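Thermotoga maritima TmcAL (Thermotoga maritima, PDB 5Y0T) belongs to the HIGH nucleotidyl transferase family of the HUP clan, a Rossmann-like alpha/beta group, and is bound here to adenosine-5'-rp-alpha-thio-triphosphate. Local coordinates at residues G85-L90 and L180-N185; N106-L111 and E174-A179; F316-V321 and T395-M400; T363-Y368 and E386-D391. One frame throughout, in Å; residues are numbered along the deposited sequence.

In the fold
The four contacts form two pairs, each sharing one helix. Contacts 1 and 2 both use helix 167-182, their centres 12 Å apart, and meet where V87 packs on Y175 and S178. Contacts 3 and 4 share helix 381-399, with centres 15 Å apart, and join through F319 CB, 3.7 Å from L390 CD1. Contacts 2 and 3 have centres about 32 Å apart, whereas the nearest atoms of contacts 1 and 4 come within about 8 Å without touching. The bound adenosine-5'-rp-alpha-thio-triphosphate is about 10 Å from the side chain of L111 in contact 2 and about 12 Å from that of V87 in contact 1. Contact 3 also reaches the second subunit.

Contact 1: G85-L90 and L180-N185; sequences GAVCVL and LKIGSN
I182, near the C-terminal end of helix 167-182, reaches across to V87 and C88 on helix 79-92 with two separate branches. Beginning at CB, the side chain divides at once. The short branch, CG2, comes to 4.0 Å from C88 SG. The longer branch leaves through CG1, which stands between the backbone N and the carbonyl carbon (chi1 68°), and extends to CD1. That terminal methyl lies 4.0 Å from V87 CG1 and 4.1 Å from C88 CA, so it touches both a side chain and the backbone of the facing helix. V87 presents its CG1 branch, placed opposite the backbone N by a chi1 of 171°, and the V87 and I182 side chains meet at a slant. A beta-branched isoleucine suits this position because one residue can serve two neighbours.

G183 is the first residue to leave helical backbone angles, in a Schellman motif. It takes a positive phi of 75°, a conformation that a residue without a side chain adopts easily. F84 of helix 79-92 packs on I182 as well. S184 hydrogen-bonds through OG to D91 OD1 of the facing helix, a separate polar tie close by. Between the two segments themselves the interaction is purely apolar, which implies packing by van der Waals contact, without directional bonds.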
loop_
_atom_site.group_PDB
_atom_site.type_symbol
_atom_site.label_atom_id
_atom_site.label_comp_id
_atom_site.label_asym_id
_atom_site.label_seq_id
_atom_site.Cartn_x
_atom_site.Cartn_y
_atom_site.Cartn_z
ATOM N N GLY A 85 13.468 12.643 20.276
ATOM C CA GLY A 85 13.990 13.067 18.990
ATOM C C GLY A 85 14.210 14.568 18.935
ATOM O O GLY A 85 15.239 15.035 18.477
ATOM N N ALA A 86 13.238 15.332 19.414
ATOM C CA ALA A 86 13.314 16.774 19.330
ATOM C C ALA A 86 14.465 17.360 20.144
ATOM O O ALA A 86 15.181 18.244 19.676
ATOM C CB ALA A 86 11.980 17.384 19.784
ATOM N N VAL A 87 14.635 16.884 21.374
ATOM C CA VAL A 87 15.731 17.362 22.220
ATOM C C VAL A 87 17.084 16.897 21.635
ATOM O O VAL A 87 18.070 17.637 21.656
ATOM C CB VAL A 87 15.544 16.881 23.689
ATOM C CG1 VAL A 87 16.770 17.173 24.551
ATOM C CG2 VAL A 87 14.305 17.541 24.302
ATOM N N CYS A 88 17.140 15.690 21.077
ATOM C CA CYS A 88 18.403 15.251 20.465
ATOM C C CYS A 88 18.829 16.173 19.311
ATOM O O CYS A 88 20.007 16.513 19.190
ATOM C CB CYS A 88 18.304 13.810 19.947
ATOM S SG CYS A 88 18.408 12.533 21.203
ATOM N N VAL A 89 17.875 16.576 18.478
ATOM C CA VAL A 89 18.180 17.457 17.355
ATOM C C VAL A 89 18.645 18.823 17.870
ATOM O O VAL A 89 19.662 19.352 17.423
ATOM C CB VAL A 89 16.965 17.685 16.426
ATOM C CG1 VAL A 89 17.281 18.762 15.396
ATOM C CG2 VAL A 89 16.539 16.379 15.695
ATOM N N LEU A 90 17.881 19.409 18.784
ATOM C CA LEU A 90 18.287 20.701 19.344
ATOM C C LEU A 90 19.661 20.626 20.008
ATOM O O LEU A 90 20.533 21.455 19.748
ATOM C CB LEU A 90 17.241 21.194 20.344
ATOM C CG LEU A 90 15.933 21.570 19.646
ATOM C CD1 LEU A 90 14.885 22.072 20.649
ATOM C CD2 LEU A 90 16.175 22.621 18.558
ATOM N N LEU A 180 18.036 15.169 30.273
ATOM C CA LEU A 180 18.778 14.495 31.341
ATOM C C LEU A 180 19.424 13.228 30.797
ATOM O O LEU A 180 20.615 12.981 31.020
ATOM C CB LEU A 180 17.860 14.159 32.531
ATOM C CG LEU A 180 17.426 15.365 33.369
ATOM C CD1 LEU A 180 16.425 14.974 34.475
ATOM C CD2 LEU A 180 18.660 16.025 33.964
ATOM N N LYS A 181 18.651 12.434 30.063
ATOM C CA LYS A 181 19.191 11.181 29.522
ATOM C C LYS A 181 20.407 11.400 28.634
ATOM O O LYS A 181 21.369 10.635 28.701
ATOM C CB LYS A 181 18.130 10.411 28.730
ATOM C CG LYS A 181 16.990 9.885 29.573
ATOM C CD LYS A 181 16.353 8.667 28.921
ATOM C CE LYS A 181 16.257 8.832 27.416
ATOM N NZ LYS A 181 15.390 7.795 26.795
ATOM N N ILE A 182 20.371 12.417 27.782
ATOM C CA ILE A 182 21.492 12.607 26.879
ATOM C C ILE A 182 22.554 13.535 27.445
ATOM O O ILE A 182 23.536 13.829 26.774
ATOM C CB ILE A 182 21.031 13.132 25.484
ATOM C CG1 ILE A 182 20.484 14.561 25.556
ATOM C CG2 ILE A 182 20.000 12.175 24.886
ATOM C CD1 ILE A 182 20.180 15.155 24.150
ATOM N N GLY A 183 22.375 13.988 28.682
ATOM C CA GLY A 183 23.398 14.806 29.314
ATOM C C GLY A 183 23.448 16.227 28.786
ATOM O O GLY A 183 24.482 16.873 28.829
ATOM N N SER A 184 22.320 16.739 28.307
ATOM C CA SER A 184 22.286 18.086 27.751
ATOM C C SER A 184 22.321 19.169 28.838
ATOM O O SER A 184 21.787 18.983 29.927
ATOM C CB SER A 184 21.036 18.261 26.888
ATOM O OG SER A 184 20.844 19.622 26.546
ATOM N N ASN A 185 22.948 20.300 28.528
ATOM C CA ASN A 185 22.986 21.445 29.442
ATOM C C ASN A 185 21.904 22.487 29.155
ATOM O O ASN A 185 21.895 23.574 29.742
ATOM C CB ASN A 185 24.368 22.105 29.403
ATOM C CG ASN A 185 25.391 21.335 30.217
ATOM O OD1 ASN A 185 25.028 20.528 31.073
ATOM N ND2 ASN A 185 26.670 21.582 29.959
#

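Contact 2: N106-L111 and E174-A179; sequences NDIEFL and EYIHSA
I176 points from helix 167-182 toward the first turn of helix 108-120, where I108 and L111 receive the end of its side chain. All the contact on the I176 side falls to one methyl, CD1. It approaches L111 CB at 4.0 Å and I108 CD1 at 4.1 Å, meeting the root of one side chain and the tip of the other. The two isoleucines are set at an angle to each other rather than end on. I108 starts off to one side of the partner helix, but with CG1 opposite the backbone N (chi1 -178°) and a bend at chi2 (71°) its CD1 swings in to the meeting point. I176 is more extended beyond CG1, with chi2 at 163°, and this length lets it span the gap between the helices.

The first turn is capped by D107, which probably helps to hold it. From the N-cap position its OD1 accepts from F110 N at 3.2 Å, the donor standing above the carboxylate plane. Aspartate suits the place because its short side chain can fold back to a backbone N-H of the first turn; its other oxygen, OD2, forms a salt bridge with K163. Beyond the two segments, I176 also packs on Q112 and A115 farther along helix 108-120 and on F188 of strand 187-192, while I108 rests on T190 of that strand, so the helix pair lies against one strand of the central sheet.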
loop_
_atom_site.group_PDB
_atom_site.type_symbol
_atom_site.label_atom_id
_atom_site.label_comp_id
_atom_site.label_asym_id
_atom_site.label_seq_id
_atom_site.Cartn_x
_atom_site.Cartn_y
_atom_site.Cartn_z
ATOM N N ASN A 106 2.304 26.197 33.748
ATOM C CA ASN A 106 3.410 27.166 33.766
ATOM C C ASN A 106 4.262 26.993 35.034
ATOM O O ASN A 106 4.721 27.969 35.647
ATOM C CB ASN A 106 2.876 28.606 33.668
ATOM C CG ASN A 106 3.963 29.610 33.300
ATOM O OD1 ASN A 106 4.919 29.279 32.594
ATOM N ND2 ASN A 106 3.834 30.836 33.802
ATOM N N ASP A 107 4.424 25.743 35.459
ATOM C CA ASP A 107 5.205 25.453 36.658
ATOM C C ASP A 107 6.438 24.627 36.289
ATOM O O ASP A 107 6.390 23.394 36.331
ATOM C CB ASP A 107 4.306 24.688 37.640
ATOM C CG ASP A 107 4.911 24.536 39.024
ATOM O OD1 ASP A 107 6.129 24.753 39.192
ATOM O OD2 ASP A 107 4.141 24.167 39.943
ATOM N N ILE A 108 7.575 25.287 36.083
ATOM C CA ILE A 108 8.736 24.594 35.530
ATOM C C ILE A 108 9.391 23.748 36.618
ATOM O O ILE A 108 9.944 22.681 36.347
ATOM C CB ILE A 108 9.776 25.578 34.938
ATOM C CG1 ILE A 108 10.950 24.820 34.327
ATOM C CG2 ILE A 108 10.265 26.570 36.003
ATOM C CD1 ILE A 108 10.606 24.089 33.048
ATOM N N GLU A 109 9.315 24.229 37.852
ATOM C CA GLU A 109 9.920 23.528 38.980
ATOM C C GLU A 109 9.244 22.183 39.214
ATOM O O GLU A 109 9.918 21.188 39.460
ATOM C CB GLU A 109 9.851 24.374 40.250
ATOM C CG GLU A 109 10.732 25.605 40.209
ATOM C CD GLU A 109 11.240 25.992 41.584
ATOM O OE1 GLU A 109 11.002 25.227 42.548
ATOM O OE2 GLU A 109 11.879 27.061 41.700
ATOM N N PHE A 110 7.916 22.157 39.116
ATOM C CA PHE A 110 7.181 20.899 39.236
ATOM C C PHE A 110 7.602 19.919 38.135
ATOM O O PHE A 110 7.875 18.741 38.404
ATOM C CB PHE A 110 5.660 21.131 39.195
ATOM C CG PHE A 110 4.867 19.860 38.993
ATOM C CD1 PHE A 110 4.704 18.957 40.029
ATOM C CD2 PHE A 110 4.317 19.559 37.757
ATOM C CE1 PHE A 110 3.994 17.773 39.842
ATOM C CE2 PHE A 110 3.614 18.381 37.556
ATOM C CZ PHE A 110 3.450 17.483 38.606
ATOM N N LEU A 111 7.699 20.404 36.899
ATOM C CA LEU A 111 8.018 19.516 35.776
ATOM C C LEU A 111 9.441 18.963 35.894
ATOM O O LEU A 111 9.705 17.806 35.571
ATOM C CB LEU A 111 7.851 20.251 34.448
ATOM C CG LEU A 111 6.456 20.833 34.216
ATOM C CD1 LEU A 111 6.390 21.505 32.845
ATOM C CD2 LEU A 111 5.400 19.741 34.335
ATOM N N GLU A 174 8.742 15.132 29.405
ATOM C CA GLU A 174 9.501 14.273 28.504
ATOM C C GLU A 174 10.669 15.020 27.847
ATOM O O GLU A 174 11.717 14.416 27.632
ATOM C CB GLU A 174 8.601 13.675 27.429
ATOM C CG GLU A 174 7.454 12.778 27.969
ATOM C CD GLU A 174 7.910 11.407 28.455
ATOM O OE1 GLU A 174 9.125 11.166 28.564
ATOM O OE2 GLU A 174 7.036 10.556 28.739
ATOM N N TYR A 175 10.510 16.310 27.525
ATOM C CA TYR A 175 11.660 17.080 26.988
ATOM C C TYR A 175 12.795 17.114 28.007
ATOM O O TYR A 175 13.968 16.927 27.670
ATOM C CB TYR A 175 11.306 18.542 26.641
ATOM C CG TYR A 175 10.261 18.758 25.571
ATOM C CD1 TYR A 175 10.257 18.015 24.404
ATOM C CD2 TYR A 175 9.263 19.732 25.741
ATOM C CE1 TYR A 175 9.295 18.215 23.433
ATOM C CE2 TYR A 175 8.283 19.941 24.760
ATOM C CZ TYR A 175 8.307 19.180 23.619
ATOM O OH TYR A 175 7.344 19.361 22.660
ATOM N N ILE A 176 12.439 17.409 29.254
ATOM C CA ILE A 176 13.426 17.567 30.297
ATOM C C ILE A 176 14.077 16.222 30.601
ATOM O O ILE A 176 15.296 16.124 30.754
ATOM C CB ILE A 176 12.788 18.168 31.577
ATOM C CG1 ILE A 176 12.282 19.593 31.299
ATOM C CG2 ILE A 176 13.788 18.191 32.724
ATOM C CD1 ILE A 176 11.291 20.116 32.334
ATOM N N HIS A 177 13.256 15.183 30.682
ATOM C CA HIS A 177 13.766 13.837 30.907
ATOM C C HIS A 177 14.750 13.452 29.813
ATOM O O HIS A 177 15.826 12.935 30.109
ATOM C CB HIS A 177 12.624 12.829 30.971
ATOM C CG HIS A 177 13.071 11.432 31.268
ATOM N ND1 HIS A 177 12.297 10.329 30.983
ATOM C CD2 HIS A 177 14.216 10.957 31.816
ATOM C CE1 HIS A 177 12.943 9.233 31.344
ATOM N NE2 HIS A 177 14.110 9.586 31.856
ATOM N N SER A 178 14.392 13.719 28.555
ATOM C CA SER A 178 15.284 13.465 27.417
ATOM C C SER A 178 16.616 14.201 27.545
ATOM O O SER A 178 17.681 13.626 27.309
ATOM C CB SER A 178 14.599 13.866 26.105
ATOM O OG SER A 178 13.555 12.948 25.805
ATOM N N ALA A 179 16.562 15.474 27.923
ATOM C CA ALA A 179 17.793 16.239 28.095
ATOM C C ALA A 179 18.662 15.613 29.179
ATOM O O ALA A 179 19.876 15.540 29.031
ATOM C CB ALA A 179 17.481 17.670 28.445
#

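Contact 3: F316-V321 and T395-M400; sequences FSVFEV and TNFYSM
F319 and F397 meet as an offset edge-to-face pair, the edge of F319 directed toward the face of F397. Their planes stand at 87° and their centroids are 5.5 Å apart. The closest approach is F319 CZ to F397 CD2, at 3.7 Å. The neighbouring F319 CE1 lies 3.9 Å from F397 CB, a methylene that sits in the plane of the F319 ring at its edge, so the base of the F397 side chain is engaged along with its ring. Phenylalanine suits both places, since a flat ring can offer its edge to one neighbour and its face to another. V318 adds a looser contact, with CG2 4.4 Å from F397 CZ. Its other methyl, CG1, lies 3.8 Å above the centre of the F319 ring; one branched valine therefore offers a methyl to each aromatic.

V318 is the last helical residue of helix 307-318, F319 follows it, and E320 makes the turn of a Schellman motif, with a positive phi of 53° and V321 N bonded back to F316 O at 2.7 Å. F397 belongs to helix 381-399. With CG opposite the backbone N (chi1 178°), its ring projects toward the end of helix 307-318. S399, one turn after T395, gives both OG and backbone N to T395 O.

Farther out, F41 makes an edge-to-face pair with F319, and F256 makes another with F397. The backbone oxygen of F319 accepts from K393 NZ. L263 of the second subunit packs on V318, F319 and F397, bringing this aromatic cluster to the subunit interface.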
loop_
_atom_site.group_PDB
_atom_site.type_symbol
_atom_site.label_atom_id
_atom_site.label_comp_id
_atom_site.label_asym_id
_atom_site.label_seq_id
_atom_site.Cartn_x
_atom_site.Cartn_y
_atom_site.Cartn_z
ATOM N N PHE A 316 2.581 4.279 11.048
ATOM C CA PHE A 316 3.685 3.330 11.215
ATOM C C PHE A 316 3.508 2.118 10.309
ATOM O O PHE A 316 4.479 1.602 9.741
ATOM C CB PHE A 316 3.803 2.859 12.660
ATOM C CG PHE A 316 4.247 3.930 13.615
ATOM C CD1 PHE A 316 4.938 5.039 13.156
ATOM C CD2 PHE A 316 3.969 3.821 14.978
ATOM C CE1 PHE A 316 5.357 6.027 14.044
ATOM C CE2 PHE A 316 4.375 4.807 15.870
ATOM C CZ PHE A 316 5.070 5.911 15.402
ATOM N N SER A 317 2.269 1.663 10.165
ATOM C CA SER A 317 2.010 0.522 9.294
ATOM C C SER A 317 2.248 0.846 7.818
ATOM O O SER A 317 2.921 0.103 7.105
ATOM C CB SER A 317 0.579 0.015 9.490
ATOM O OG SER A 317 0.377 -0.379 10.830
ATOM N N VAL A 318 1.694 1.954 7.345
ATOM C CA VAL A 318 1.809 2.255 5.923
ATOM C C VAL A 318 3.260 2.578 5.541
ATOM O O VAL A 318 3.686 2.305 4.419
ATOM C CB VAL A 318 0.863 3.407 5.524
ATOM C CG1 VAL A 318 1.449 4.766 5.915
ATOM C CG2 VAL A 318 0.574 3.362 4.045
ATOM N N PHE A 319 4.031 3.116 6.480
ATOM C CA PHE A 319 5.425 3.462 6.222
ATOM C C PHE A 319 6.367 2.339 6.644
ATOM O O PHE A 319 7.590 2.480 6.556
ATOM C CB PHE A 319 5.783 4.771 6.937
ATOM C CG PHE A 319 5.101 5.979 6.347
ATOM C CD1 PHE A 319 4.982 6.107 4.968
ATOM C CD2 PHE A 319 4.570 6.971 7.165
ATOM C CE1 PHE A 319 4.349 7.206 4.395
ATOM C CE2 PHE A 319 3.931 8.080 6.613
ATOM C CZ PHE A 319 3.821 8.200 5.222
ATOM N N GLU A 320 5.782 1.232 7.101
ATOM C CA GLU A 320 6.537 0.046 7.534
ATOM C C GLU A 320 7.592 0.408 8.560
ATOM O O GLU A 320 8.768 0.057 8.443
ATOM C CB GLU A 320 7.181 -0.656 6.336
ATOM C CG GLU A 320 6.163 -1.205 5.357
ATOM C CD GLU A 320 6.792 -2.027 4.252
ATOM O OE1 GLU A 320 7.819 -1.579 3.690
ATOM O OE2 GLU A 320 6.253 -3.117 3.947
ATOM N N VAL A 321 7.161 1.104 9.592
ATOM C CA VAL A 321 8.102 1.564 10.590
ATOM C C VAL A 321 8.185 0.451 11.629
ATOM O O VAL A 321 7.320 0.325 12.495
ATOM C CB VAL A 321 7.602 2.909 11.187
ATOM C CG1 VAL A 321 8.509 3.421 12.287
ATOM C CG2 VAL A 321 7.460 3.953 10.063
ATOM N N THR A 395 7.328 12.345 2.505
ATOM C CA THR A 395 7.095 13.468 1.593
ATOM C C THR A 395 6.501 13.012 0.274
ATOM O O THR A 395 5.550 13.608 -0.239
ATOM C CB THR A 395 8.420 14.253 1.315
ATOM O OG1 THR A 395 8.961 14.707 2.557
ATOM C CG2 THR A 395 8.188 15.462 0.426
ATOM N N ASN A 396 7.066 11.954 -0.290
ATOM C CA ASN A 396 6.599 11.474 -1.581
ATOM C C ASN A 396 5.171 10.943 -1.519
ATOM O O ASN A 396 4.378 11.160 -2.438
ATOM C CB ASN A 396 7.547 10.402 -2.110
ATOM C CG ASN A 396 8.890 10.978 -2.523
ATOM O OD1 ASN A 396 9.017 12.190 -2.735
ATOM N ND2 ASN A 396 9.894 10.113 -2.672
ATOM N N PHE A 397 4.852 10.250 -0.432
ATOM C CA PHE A 397 3.517 9.724 -0.223
ATOM C C PHE A 397 2.526 10.869 -0.013
ATOM O O PHE A 397 1.481 10.938 -0.650
ATOM C CB PHE A 397 3.518 8.781 0.974
ATOM C CG PHE A 397 2.163 8.216 1.319
ATOM C CD1 PHE A 397 1.637 7.153 0.598
ATOM C CD2 PHE A 397 1.428 8.732 2.389
ATOM C CE1 PHE A 397 0.378 6.616 0.931
ATOM C CE2 PHE A 397 0.175 8.208 2.729
ATOM C CZ PHE A 397 -0.347 7.145 2.007
ATOM N N TYR A 398 2.871 11.781 0.883
ATOM C CA TYR A 398 2.026 12.951 1.146
ATOM C C TYR A 398 1.627 13.728 -0.124
ATOM O O TYR A 398 0.458 14.102 -0.300
ATOM C CB TYR A 398 2.768 13.859 2.127
ATOM C CG TYR A 398 2.079 15.153 2.494
ATOM C CD1 TYR A 398 2.215 16.288 1.693
ATOM C CD2 TYR A 398 1.356 15.264 3.677
ATOM C CE1 TYR A 398 1.614 17.491 2.043
ATOM C CE2 TYR A 398 0.761 16.478 4.049
ATOM C CZ TYR A 398 0.897 17.582 3.222
ATOM O OH TYR A 398 0.306 18.783 3.556
ATOM N N SER A 399 2.593 13.970 -1.012
ATOM C CA SER A 399 2.362 14.805 -2.193
ATOM C C SER A 399 1.347 14.197 -3.170
ATOM O O SER A 399 0.730 14.922 -3.953
ATOM C CB SER A 399 3.690 15.075 -2.915
ATOM O OG SER A 399 4.586 15.697 -2.011
ATOM N N MET A 400 1.162 12.877 -3.120
ATOM C CA MET A 400 0.104 12.242 -3.934
ATOM C C MET A 400 -1.288 12.726 -3.526
ATOM O O MET A 400 -2.269 12.515 -4.250
ATOM C CB MET A 400 0.164 10.719 -3.826
ATOM C CG MET A 400 1.180 10.060 -4.765
ATOM S SD MET A 400 0.932 10.549 -6.483
ATOM C CE MET A 400 -0.711 9.871 -6.839
#

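Contact 4: T363-Y368 and E386-D391; sequences TNMSLY and EQIDLD
I388, on helix 381-399, packs between Y368 and M365, and has the largest share of the surface buried here. Its two branches divide the work. CG2 sits over one face of the Y368 ring as a CH-pi contact, 3.8 Å from the ring centroid and 30° off the normal, and comes closest at 3.5 Å to Y368 CE1. CD1, at the end of the other branch, lies over the same face, 3.8 Å above the plane and somewhat off centre toward Y368 CG. The two side chains thus slide past one another in opposite directions, the isoleucine lying along the flat of the tyrosine. A broad ring suits this place because both methyls can rest on it at once.

M365 comes to the isoleucine tip to tip. Its SD is 3.9 Å from I388 CD1, and CE lies at the same distance from I388 CG1. The flexible chain, bent at chi2 (-66°) and chi3 (-81°), curls its thioether end to these carbons, as an unbranched methionine readily can.

M365 and Y368 lie in and just after a 3-10 turn, with Y368 N bonded to M365 O, consistent with both side chains pointing toward helix 381-399. F414 of helix 412-415 packs on both of them, and Y336 touches I388. A 3-10 turn after strand 361-362 is thereby packed against helix 381-399 through an aromatic CH-pi contact and a thioether.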
loop_
_atom_site.group_PDB
_atom_site.type_symbol
_atom_site.label_atom_id
_atom_site.label_comp_id
_atom_site.label_asym_id
_atom_site.label_seq_id
_atom_site.Cartn_x
_atom_site.Cartn_y
_atom_site.Cartn_z
ATOM N N THR A 363 21.796 20.189 4.071
ATOM C CA THR A 363 21.092 21.312 3.438
ATOM C C THR A 363 20.631 20.845 2.065
ATOM O O THR A 363 19.446 20.881 1.727
ATOM C CB THR A 363 21.968 22.604 3.308
ATOM O OG1 THR A 363 23.285 22.266 2.864
ATOM C CG2 THR A 363 22.078 23.316 4.642
ATOM N N ASN A 364 21.593 20.418 1.271
ATOM C CA ASN A 364 21.339 19.971 -0.084
ATOM C C ASN A 364 21.074 18.470 -0.078
ATOM O O ASN A 364 22.004 17.664 0.039
ATOM C CB ASN A 364 22.558 20.320 -0.946
ATOM C CG ASN A 364 22.301 20.190 -2.433
ATOM O OD1 ASN A 364 21.414 19.456 -2.866
ATOM N ND2 ASN A 364 23.115 20.895 -3.235
ATOM N N MET A 365 19.818 18.089 -0.278
ATOM C CA MET A 365 19.441 16.678 -0.151
ATOM C C MET A 365 20.092 15.828 -1.241
ATOM O O MET A 365 20.432 14.670 -1.012
ATOM C CB MET A 365 17.921 16.524 -0.180
ATOM C CG MET A 365 17.247 16.719 1.191
ATOM S SD MET A 365 17.682 15.454 2.402
ATOM C CE MET A 365 16.564 14.123 1.922
ATOM N N SER A 366 20.303 16.409 -2.419
ATOM C CA SER A 366 20.955 15.675 -3.507
ATOM C C SER A 366 22.351 15.228 -3.109
ATOM O O SER A 366 22.928 14.351 -3.741
ATOM C CB SER A 366 21.025 16.524 -4.783
ATOM O OG SER A 366 19.723 16.750 -5.304
ATOM N N LEU A 367 22.909 15.861 -2.083
ATOM C CA LEU A 367 24.230 15.502 -1.585
ATOM C C LEU A 367 24.240 14.639 -0.312
ATOM O O LEU A 367 25.315 14.393 0.238
ATOM C CB LEU A 367 25.043 16.778 -1.320
ATOM C CG LEU A 367 25.152 17.768 -2.489
ATOM C CD1 LEU A 367 26.054 18.944 -2.104
ATOM C CD2 LEU A 367 25.650 17.092 -3.755
ATOM N N TYR A 368 23.083 14.230 0.215
ATOM C CA TYR A 368 23.130 13.697 1.575
ATOM C C TYR A 368 23.966 12.432 1.688
ATOM O O TYR A 368 24.553 12.189 2.738
ATOM C CB TYR A 368 21.733 13.467 2.152
ATOM C CG TYR A 368 20.967 12.218 1.763
ATOM C CD1 TYR A 368 21.355 10.954 2.204
ATOM C CD2 TYR A 368 19.787 12.321 1.052
ATOM C CE1 TYR A 368 20.631 9.838 1.875
ATOM C CE2 TYR A 368 19.043 11.203 0.737
ATOM C CZ TYR A 368 19.466 9.964 1.154
ATOM O OH TYR A 368 18.712 8.843 0.839
ATOM N N GLU A 386 18.246 4.693 6.853
ATOM C CA GLU A 386 16.850 4.321 7.124
ATOM C C GLU A 386 16.006 5.501 7.579
ATOM O O GLU A 386 14.869 5.677 7.116
ATOM C CB GLU A 386 16.782 3.185 8.165
ATOM C CG GLU A 386 17.390 1.898 7.616
ATOM C CD GLU A 386 17.307 0.709 8.567
ATOM O OE1 GLU A 386 16.742 0.844 9.669
ATOM O OE2 GLU A 386 17.814 -0.371 8.201
ATOM N N GLN A 387 16.555 6.328 8.463
ATOM C CA GLN A 387 15.819 7.484 8.939
ATOM C C GLN A 387 15.501 8.448 7.800
ATOM O O GLN A 387 14.349 8.869 7.635
ATOM C CB GLN A 387 16.600 8.208 10.052
ATOM C CG GLN A 387 16.623 7.457 11.373
ATOM C CD GLN A 387 17.445 8.160 12.453
ATOM O OE1 GLN A 387 18.210 9.083 12.170
ATOM N NE2 GLN A 387 17.274 7.731 13.700
ATOM N N ILE A 388 16.508 8.797 6.997
ATOM C CA ILE A 388 16.289 9.832 5.990
ATOM C C ILE A 388 15.448 9.286 4.822
ATOM O O ILE A 388 14.662 10.027 4.222
ATOM C CB ILE A 388 17.632 10.442 5.502
ATOM C CG1 ILE A 388 17.426 11.875 5.006
ATOM C CG2 ILE A 388 18.325 9.556 4.427
ATOM C CD1 ILE A 388 18.744 12.660 4.892
ATOM N N ASP A 389 15.553 7.985 4.555
ATOM C CA ASP A 389 14.697 7.331 3.569
ATOM C C ASP A 389 13.220 7.430 3.982
ATOM O O ASP A 389 12.336 7.659 3.144
ATOM C CB ASP A 389 15.096 5.864 3.397
ATOM C CG ASP A 389 14.114 5.092 2.517
ATOM O OD1 ASP A 389 14.157 5.270 1.283
ATOM O OD2 ASP A 389 13.288 4.327 3.067
ATOM N N LEU A 390 12.959 7.299 5.276
ATOM C CA LEU A 390 11.598 7.470 5.791
ATOM C C LEU A 390 11.120 8.908 5.619
ATOM O O LEU A 390 9.975 9.142 5.196
ATOM C CB LEU A 390 11.526 7.037 7.264
ATOM C CG LEU A 390 10.185 7.265 7.965
ATOM C CD1 LEU A 390 9.023 6.583 7.198
ATOM C CD2 LEU A 390 10.238 6.793 9.396
ATOM N N ASP A 391 11.991 9.880 5.904
ATOM C CA ASP A 391 11.623 11.288 5.697
ATOM C C ASP A 391 11.213 11.564 4.241
ATOM O O ASP A 391 10.203 12.227 3.976
ATOM C CB ASP A 391 12.781 12.221 6.095
ATOM C CG ASP A 391 13.014 12.265 7.601
ATOM O OD1 ASP A 391 12.174 11.726 8.361
ATOM O OD2 ASP A 391 14.055 12.825 8.024
#